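Local coordinates for Lmo2125 protein (Listeria monocytogenes serovar 1/2a, PDB 5TU0), which binds maltose and probably serves as the lipid-anchored solute-binding component of a sugar import system at the Listeria cell membrane, at residues Ala158-Asp162 against Tyr201-Phe206. The protein carries 2 engineered substitutions. Residues are numbered along the deposited sequence; the frame is centred on the assembly and turned at random.
Sequences AKWTD and YATKWF
Trp160 drives the benzo edge of its indole into one face of Trp205, a T-shaped stack with the planes at 88° and the six-membered ring of Trp160 centred 5.3 Å from the five-membered ring of Trp205. The closest atoms are Trp160 CZ3 and Trp205 CD1, 3.7 Å apart. The struck indole is tied to its own helix: Trp205 NE1 donates a nearly straight bond, in its ring plane, to Tyr201 OH one turn earlier (3.1 Å, 169°), and Glu136 bonds that same hydroxyl. The Tyr201 ring also reaches the far end of the Trp160 indole because chi1 (-174°) swings CG away from the backbone N; its CE2 lies 4.1 Å from Trp160 CH2. The methyl of Ala202 packs against Trp160 CE3 at 3.7 Å.

Within the bacterial solute-binding protein fold this is a buried aromatic cluster, joined by Phe156 and Trp210, that fixes the loop between strand 156-157 and helix 163-172 to helix 193-208. A type I turn from Lys159 to Asp162 shapes that loop, and a salt bridge from Lys159 NZ to Asp162 OD2 (2.9 Å) spans it. Asp162 then N-caps the next helix through Tyr164 N; Tyr164 belongs to the maltose pocket.

Nearer the turn, Phe206 brings its ring end to the base of Trp160, with CZ 3.7 Å from Trp160 CB. The same CZ comes within 3.9 Å of Thr161 CG2. The polar side-chain atoms of Trp160 and Thr161 have partners outside the contact: Trp160 NE1 bonds the Tyr267 hydroxyl and Thr161 OG1 the Asn217 amide.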
loop_
_atom_site.group_PDB
_atom_site.type_symbol
_atom_site.label_atom_id
_atom_site.label_comp_id
_atom_site.label_asym_id
_atom_site.label_seq_id
_atom_site.Cartn_x
_atom_site.Cartn_y
_atom_site.Cartn_z
ATOM N N ALA A 158 -11.210 -11.086 -6.243
ATOM C CA ALA A 158 -9.980 -10.264 -6.106
ATOM C C ALA A 158 -9.680 -9.621 -7.458
ATOM O O ALA A 158 -9.787 -10.274 -8.498
ATOM C CB ALA A 158 -8.812 -11.102 -5.635
ATOM N N LYS A 159 -9.302 -8.342 -7.444
ATOM C CA LYS A 159 -9.027 -7.605 -8.678
ATOM C C LYS A 159 -7.657 -7.994 -9.251
ATOM O O LYS A 159 -6.735 -7.151 -9.381
ATOM C CB LYS A 159 -9.100 -6.101 -8.399
ATOM C CG LYS A 159 -9.186 -5.231 -9.641
ATOM C CD LYS A 159 -8.887 -3.771 -9.327
ATOM C CE LYS A 159 -8.886 -2.928 -10.591
ATOM N NZ LYS A 159 -8.338 -1.565 -10.345
ATOM N N TRP A 160 -7.526 -9.255 -9.638
ATOM C CA TRP A 160 -6.244 -9.736 -10.101
ATOM C C TRP A 160 -5.740 -9.225 -11.463
ATOM O O TRP A 160 -4.585 -9.478 -11.802
ATOM C CB TRP A 160 -6.115 -11.260 -9.970
ATOM C CG TRP A 160 -5.940 -11.748 -8.536
ATOM C CD1 TRP A 160 -5.416 -11.053 -7.470
ATOM C CD2 TRP A 160 -6.140 -13.085 -8.068
ATOM N NE1 TRP A 160 -5.348 -11.856 -6.362
ATOM C CE2 TRP A 160 -5.782 -13.112 -6.702
ATOM C CE3 TRP A 160 -6.617 -14.254 -8.664
ATOM C CZ2 TRP A 160 -5.893 -14.268 -5.924
ATOM C CZ3 TRP A 160 -6.736 -15.391 -7.894
ATOM C CH2 TRP A 160 -6.372 -15.393 -6.538
ATOM N N THR A 161 -6.560 -8.479 -12.206
ATOM C CA THR A 161 -6.077 -7.846 -13.442
ATOM C C THR A 161 -5.164 -6.668 -13.086
ATOM O O THR A 161 -4.389 -6.207 -13.917
ATOM C CB THR A 161 -7.205 -7.320 -14.343
ATOM O OG1 THR A 161 -8.100 -6.500 -13.578
ATOM C CG2 THR A 161 -7.979 -8.475 -14.947
ATOM N N ASP A 162 -5.299 -6.171 -11.855
ATOM C CA ASP A 162 -4.515 -5.049 -11.355
ATOM C C ASP A 162 -3.274 -5.627 -10.650
ATOM O O ASP A 162 -3.384 -6.312 -9.623
ATOM C CB ASP A 162 -5.386 -4.218 -10.400
ATOM C CG ASP A 162 -4.738 -2.906 -9.967
ATOM O OD1 ASP A 162 -3.507 -2.844 -9.810
ATOM O OD2 ASP A 162 -5.495 -1.940 -9.725
ATOM N N TYR A 201 -2.199 -20.029 -11.174
ATOM C CA TYR A 201 -3.241 -20.110 -10.155
ATOM C C TYR A 201 -4.332 -19.049 -10.383
ATOM O O TYR A 201 -5.545 -19.351 -10.338
ATOM C CB TYR A 201 -2.660 -19.990 -8.746
ATOM C CG TYR A 201 -3.696 -20.212 -7.705
ATOM C CD1 TYR A 201 -4.183 -21.505 -7.444
ATOM C CD2 TYR A 201 -4.246 -19.140 -6.990
ATOM C CE1 TYR A 201 -5.162 -21.713 -6.499
ATOM C CE2 TYR A 201 -5.234 -19.352 -6.035
ATOM C CZ TYR A 201 -5.681 -20.631 -5.791
ATOM O OH TYR A 201 -6.677 -20.838 -4.848
ATOM N N ALA A 202 -3.914 -17.825 -10.657
ATOM C CA ALA A 202 -4.873 -16.741 -10.938
ATOM C C ALA A 202 -5.759 -17.058 -12.145
ATOM O O ALA A 202 -6.967 -16.817 -12.123
ATOM C CB ALA A 202 -4.149 -15.412 -11.152
ATOM N N THR A 203 -5.143 -17.614 -13.185
ATOM C CA THR A 203 -5.832 -17.931 -14.408
ATOM C C THR A 203 -6.961 -18.944 -14.153
ATOM O O THR A 203 -8.008 -18.866 -14.804
ATOM C CB THR A 203 -4.818 -18.410 -15.476
ATOM O OG1 THR A 203 -3.867 -17.346 -15.735
ATOM C CG2 THR A 203 -5.490 -18.771 -16.774
ATOM N N LYS A 204 -6.756 -19.861 -13.205
ATOM C CA LYS A 204 -7.796 -20.858 -12.873
ATOM C C LYS A 204 -9.047 -20.147 -12.337
ATOM O O LYS A 204 -10.175 -20.509 -12.691
ATOM C CB LYS A 204 -7.302 -21.885 -11.843
ATOM C CG LYS A 204 -6.090 -22.723 -12.230
ATOM C CD LYS A 204 -6.334 -23.675 -13.382
ATOM C CE LYS A 204 -5.111 -24.559 -13.620
ATOM N NZ LYS A 204 -5.233 -25.315 -14.905
ATOM N N TRP A 205 -8.853 -19.139 -11.479
ATOM C CA TRP A 205 -9.993 -18.370 -10.961
ATOM C C TRP A 205 -10.695 -17.610 -12.089
ATOM O O TRP A 205 -11.921 -17.677 -12.219
ATOM C CB TRP A 205 -9.571 -17.420 -9.841
ATOM C CG TRP A 205 -9.376 -18.124 -8.512
ATOM C CD1 TRP A 205 -8.233 -18.743 -8.053
ATOM C CD2 TRP A 205 -10.356 -18.267 -7.471
ATOM N NE1 TRP A 205 -8.460 -19.271 -6.796
ATOM C CE2 TRP A 205 -9.751 -18.993 -6.419
ATOM C CE3 TRP A 205 -11.694 -17.867 -7.333
ATOM C CZ2 TRP A 205 -10.436 -19.316 -5.237
ATOM C CZ3 TRP A 205 -12.372 -18.191 -6.172
ATOM C CH2 TRP A 205 -11.728 -18.901 -5.127
ATOM N N PHE A 206 -9.923 -16.914 -12.921
ATOM C CA PHE A 206 -10.512 -16.181 -14.070
ATOM C C PHE A 206 -11.282 -17.062 -15.038
ATOM O O PHE A 206 -12.403 -16.711 -15.463
ATOM C CB PHE A 206 -9.418 -15.476 -14.877
ATOM C CG PHE A 206 -8.916 -14.237 -14.234
ATOM C CD1 PHE A 206 -9.742 -13.137 -14.141
ATOM C CD2 PHE A 206 -7.603 -14.141 -13.776
ATOM C CE1 PHE A 206 -9.300 -11.963 -13.579
ATOM C CE2 PHE A 206 -7.161 -12.976 -13.187
ATOM C CZ PHE A 206 -8.002 -11.879 -13.097
#